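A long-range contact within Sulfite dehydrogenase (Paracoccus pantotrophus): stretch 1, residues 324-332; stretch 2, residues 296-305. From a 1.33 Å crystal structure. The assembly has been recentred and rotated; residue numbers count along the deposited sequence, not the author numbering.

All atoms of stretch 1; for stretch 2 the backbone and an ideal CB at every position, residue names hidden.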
# COMPACT_ATOMS: atom_id res chain seq x y z
N LEU A 324 -2.35 7.82 -10.45
CA LEU A 324 -0.94 8.05 -10.66
C LEU A 324 -0.35 6.99 -11.56
O LEU A 324 -0.69 5.81 -11.51
CB LEU A 324 -0.15 8.09 -9.35
CG LEU A 324 -0.35 9.27 -8.42
CD1 LEU A 324 0.61 9.14 -7.22
CD2 LEU A 324 -0.09 10.56 -9.13
N THR A 325 0.58 7.44 -12.39
CA THR A 325 1.25 6.64 -13.41
C THR A 325 2.74 6.93 -13.34
O THR A 325 3.15 8.09 -13.34
CB THR A 325 0.66 7.02 -14.79
OG1 THR A 325 -0.77 6.90 -14.72
CG2 THR A 325 1.21 6.15 -15.91
N ARG A 326 3.54 5.88 -13.28
CA ARG A 326 4.99 6.00 -13.17
C ARG A 326 5.62 6.00 -14.53
O ARG A 326 5.26 5.18 -15.36
CB ARG A 326 5.51 4.83 -12.36
CG ARG A 326 7.03 4.77 -12.19
CD ARG A 326 7.67 5.97 -11.47
NE ARG A 326 7.06 6.19 -10.16
CZ ARG A 326 7.41 7.14 -9.31
NH1 ARG A 326 8.38 8.01 -9.60
NH2 ARG A 326 6.76 7.28 -8.17
N PHE A 327 6.55 6.91 -14.77
CA PHE A 327 7.35 6.91 -16.00
C PHE A 327 8.83 6.92 -15.71
O PHE A 327 9.27 7.38 -14.66
CB PHE A 327 7.00 8.09 -16.94
CG PHE A 327 7.37 9.46 -16.41
CD1 PHE A 327 8.62 10.01 -16.67
CD2 PHE A 327 6.46 10.20 -15.67
CE1 PHE A 327 8.95 11.27 -16.17
CE2 PHE A 327 6.79 11.47 -15.18
CZ PHE A 327 8.02 12.00 -15.43
N HIS A 328 9.59 6.40 -16.67
CA HIS A 328 11.04 6.35 -16.58
C HIS A 328 11.69 6.69 -17.90
O HIS A 328 11.16 6.36 -18.97
CB HIS A 328 11.56 4.97 -16.20
CG HIS A 328 11.17 4.52 -14.84
ND1 HIS A 328 11.75 4.99 -13.67
CD2 HIS A 328 10.26 3.60 -14.45
CE1 HIS A 328 11.18 4.40 -12.64
NE2 HIS A 328 10.27 3.56 -13.09
N LEU A 329 12.84 7.34 -17.82
CA LEU A 329 13.73 7.52 -18.96
C LEU A 329 15.14 7.33 -18.45
O LEU A 329 15.56 7.98 -17.50
CB LEU A 329 13.58 8.91 -19.61
CG LEU A 329 14.43 9.17 -20.87
CD1 LEU A 329 13.82 8.45 -22.07
CD2 LEU A 329 14.62 10.64 -21.19
N ASP A 330 15.85 6.38 -19.07
CA ASP A 330 17.23 6.12 -18.71
C ASP A 330 18.14 6.89 -19.63
O ASP A 330 18.00 6.80 -20.85
CB ASP A 330 17.47 4.63 -18.77
CG ASP A 330 16.57 3.88 -17.79
OD1 ASP A 330 16.72 4.13 -16.58
OD2 ASP A 330 15.74 3.03 -18.23
N ILE A 331 19.06 7.66 -19.05
CA ILE A 331 20.05 8.40 -19.85
C ILE A 331 21.48 8.11 -19.42
O ILE A 331 21.72 7.48 -18.39
CB ILE A 331 19.78 9.94 -19.84
CG1 ILE A 331 20.12 10.56 -18.47
CG2 ILE A 331 18.33 10.23 -20.25
CD1 ILE A 331 20.25 12.09 -18.50
N ASP A 332 22.43 8.58 -20.22
CA ASP A 332 23.84 8.52 -19.88
C ASP A 332 24.29 9.96 -19.64
O ASP A 332 24.50 10.72 -20.58
CB ASP A 332 24.59 7.87 -21.05
CG ASP A 332 26.06 7.63 -20.76
OD1 ASP A 332 26.58 8.14 -19.75
OD2 ASP A 332 26.69 6.92 -21.57
N UNK A 296 -6.97 8.33 -18.69
CA UNK A 296 -5.67 7.71 -18.64
C UNK A 296 -4.60 8.59 -19.24
O UNK A 296 -4.82 9.31 -20.21
CB UNK A 296 -5.70 6.36 -19.36
N UNK A 297 -3.41 8.51 -18.66
CA UNK A 297 -2.20 9.03 -19.30
C UNK A 297 -1.87 8.13 -20.48
O UNK A 297 -1.89 6.92 -20.36
CB UNK A 297 -1.03 9.10 -18.32
N UNK A 298 -1.56 8.72 -21.63
CA UNK A 298 -1.17 7.96 -22.80
C UNK A 298 0.31 8.03 -23.06
O UNK A 298 0.86 7.10 -23.60
CB UNK A 298 -1.93 8.45 -24.03
N UNK A 299 0.96 9.13 -22.70
CA UNK A 299 2.40 9.23 -22.75
C UNK A 299 2.94 10.35 -21.90
O UNK A 299 2.20 11.24 -21.49
CB UNK A 299 2.86 9.42 -24.20
N UNK A 300 4.23 10.24 -21.61
CA UNK A 300 4.97 11.30 -20.97
C UNK A 300 6.23 11.58 -21.77
O UNK A 300 6.98 10.67 -22.06
CB UNK A 300 5.31 10.94 -19.52
N UNK A 301 6.42 12.84 -22.13
CA UNK A 301 7.66 13.28 -22.80
C UNK A 301 8.58 13.92 -21.76
O UNK A 301 8.11 14.60 -20.84
CB UNK A 301 7.36 14.26 -23.93
N UNK A 302 9.88 13.73 -21.92
CA UNK A 302 10.90 14.28 -21.05
C UNK A 302 11.87 15.12 -21.88
O UNK A 302 12.27 14.71 -22.99
CB UNK A 302 11.64 13.17 -20.30
N UNK A 303 12.23 16.29 -21.38
CA UNK A 303 13.26 17.12 -21.98
C UNK A 303 14.42 17.27 -21.03
O UNK A 303 14.23 17.37 -19.82
CB UNK A 303 12.70 18.49 -22.37
N UNK A 304 15.64 17.28 -21.58
CA UNK A 304 16.83 17.58 -20.81
C UNK A 304 17.33 19.00 -21.01
O UNK A 304 18.33 19.38 -20.39
CB UNK A 304 17.94 16.59 -21.17
N UNK A 305 16.69 19.74 -21.92
CA UNK A 305 17.20 21.03 -22.37
C UNK A 305 16.15 22.12 -22.31
O UNK A 305 16.15 23.06 -23.10
CB UNK A 305 17.74 20.91 -23.80

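The two strands run in roughly the same direction, with 38° between their N-to-C axes and a closest axial approach of 8.4 Å. That is too far for backbone pairing, so side chains must fill the gap. Stretch 1 offers T325, F327, L329 and I331, alternate residues whose CA-to-CB bonds point toward stretch 2.

Position 296 opens the stretch with its CB sideways and nothing of stretch 1 within 5.5 Å. The contact therefore imposes little, and a long polar chain is as acceptable as a short one. The residue is R296, which, with chi2 and chi3 both t, touches nothing in stretch 1.

At 297 the CB points toward stretch 1, and the ideal CB lies 4.2 Å from T325 OG1. The backbone is extended. A medium aliphatic residue such as valine, isoleucine or leucine would suit, and a small polar one could also exploit the hydroxyl. The deposited residue is I297, whose CG1 packs 4.1 Å from T325 OG1. The threonine's polar need is met in part by a water, 2.8 Å from T325 OG1, which also accepts a hydrogen bond from I297 N at 2.9 Å. This water links a side chain of one strand to the backbone of the other.

Positions 298 and 299 do not face the contact: the CB of 298 is out of reach and that of 299 points away. At 298, phi/psi of -105/-31 departs from the extended conformation, and the next inward-facing position is 300, three residues after 297 rather than two. Polar residues are plausible at both places, and they are T298 and R299.

Position 300 points squarely at an aromatic ring, its ideal CB 4.0 Å from F327 CG. An extended backbone and so close a ring favour a compact aliphatic side chain, valine or isoleucine. It is V300. Its CG1 sits over one face of the ring, 3.7 Å from the centroid of F327 and 7° off the normal, a nearly ideal CH-pi contact.

Position 301 turns away and could be polar. D301 forms a salt bridge with R299, its OD1 3.0 Å from R299 NE, joining two alternate residues on the far side of the strand.

Position 302 faces inward again, its ideal CB 4.0 Å from L329 CD2 and 5.3 Å from F327 CE1. Between two hydrophobic neighbours a branched aliphatic chain is apt. V302 reaches both: CG1 lies 3.9 Å from L329 CD2, and CG2 lies 3.8 Å from F327 CE1.

Position 303 points away, leaving room for a polar group; S303 OG accepts a hydrogen bond from the backbone N of 305 at 3.2 Å.

At 304 the CB points toward stretch 1, but the two chains have drawn apart and the ideal CB finds nothing within 5.5 Å. A longer apolar chain, leucine or methionine, could span the gap. L304 does so, its CD1 4.1 Å from I331 CD1.

Position 305 is out of reach of stretch 1, so the contact sets no demand and a polar residue is as suitable as any; it is D305.

Stretch 2 (296-305) RITRVDVSLD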
# COMPACT_ATOMS: atom_id res chain seq x y z
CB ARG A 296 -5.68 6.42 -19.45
CG ARG A 296 -6.66 5.34 -18.94
CD ARG A 296 -6.75 4.19 -19.96
NE ARG A 296 -7.75 3.18 -19.60
CZ ARG A 296 -7.51 2.06 -18.93
NH1 ARG A 296 -6.28 1.76 -18.48
NH2 ARG A 296 -8.51 1.22 -18.68
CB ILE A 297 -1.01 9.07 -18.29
CG1 ILE A 297 -1.26 10.10 -17.19
CG2 ILE A 297 0.33 9.30 -19.00
CD1 ILE A 297 -1.43 11.49 -17.64
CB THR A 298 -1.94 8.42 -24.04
OG1 THR A 298 -1.75 9.81 -24.24
CG2 THR A 298 -3.40 8.11 -23.89
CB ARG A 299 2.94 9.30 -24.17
CG ARG A 299 3.01 10.65 -24.77
CD ARG A 299 3.66 10.60 -26.16
NE ARG A 299 3.96 11.95 -26.61
CZ ARG A 299 3.08 12.73 -27.23
NH1 ARG A 299 1.84 12.31 -27.45
NH2 ARG A 299 3.43 13.95 -27.60
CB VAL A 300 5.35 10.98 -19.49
CG1 VAL A 300 6.03 12.19 -18.85
CG2 VAL A 300 4.12 10.52 -18.71
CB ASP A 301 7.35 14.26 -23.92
CG ASP A 301 6.49 13.65 -25.02
OD1 ASP A 301 6.55 12.43 -25.26
OD2 ASP A 301 5.74 14.43 -25.63
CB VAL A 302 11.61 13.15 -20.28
CG1 VAL A 302 12.85 13.68 -19.58
CG2 VAL A 302 10.67 12.53 -19.30
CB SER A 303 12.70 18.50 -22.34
OG SER A 303 13.69 19.36 -22.91
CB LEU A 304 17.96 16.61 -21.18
CG LEU A 304 17.60 15.11 -21.28
CD1 LEU A 304 18.86 14.34 -21.62
CD2 LEU A 304 16.94 14.60 -19.99
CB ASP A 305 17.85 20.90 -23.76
CG ASP A 305 16.90 20.47 -24.84
OD1 ASP A 305 15.68 20.36 -24.60
OD2 ASP A 305 17.40 20.30 -25.99
O HOH W 1 -3.18 7.16 -16.09
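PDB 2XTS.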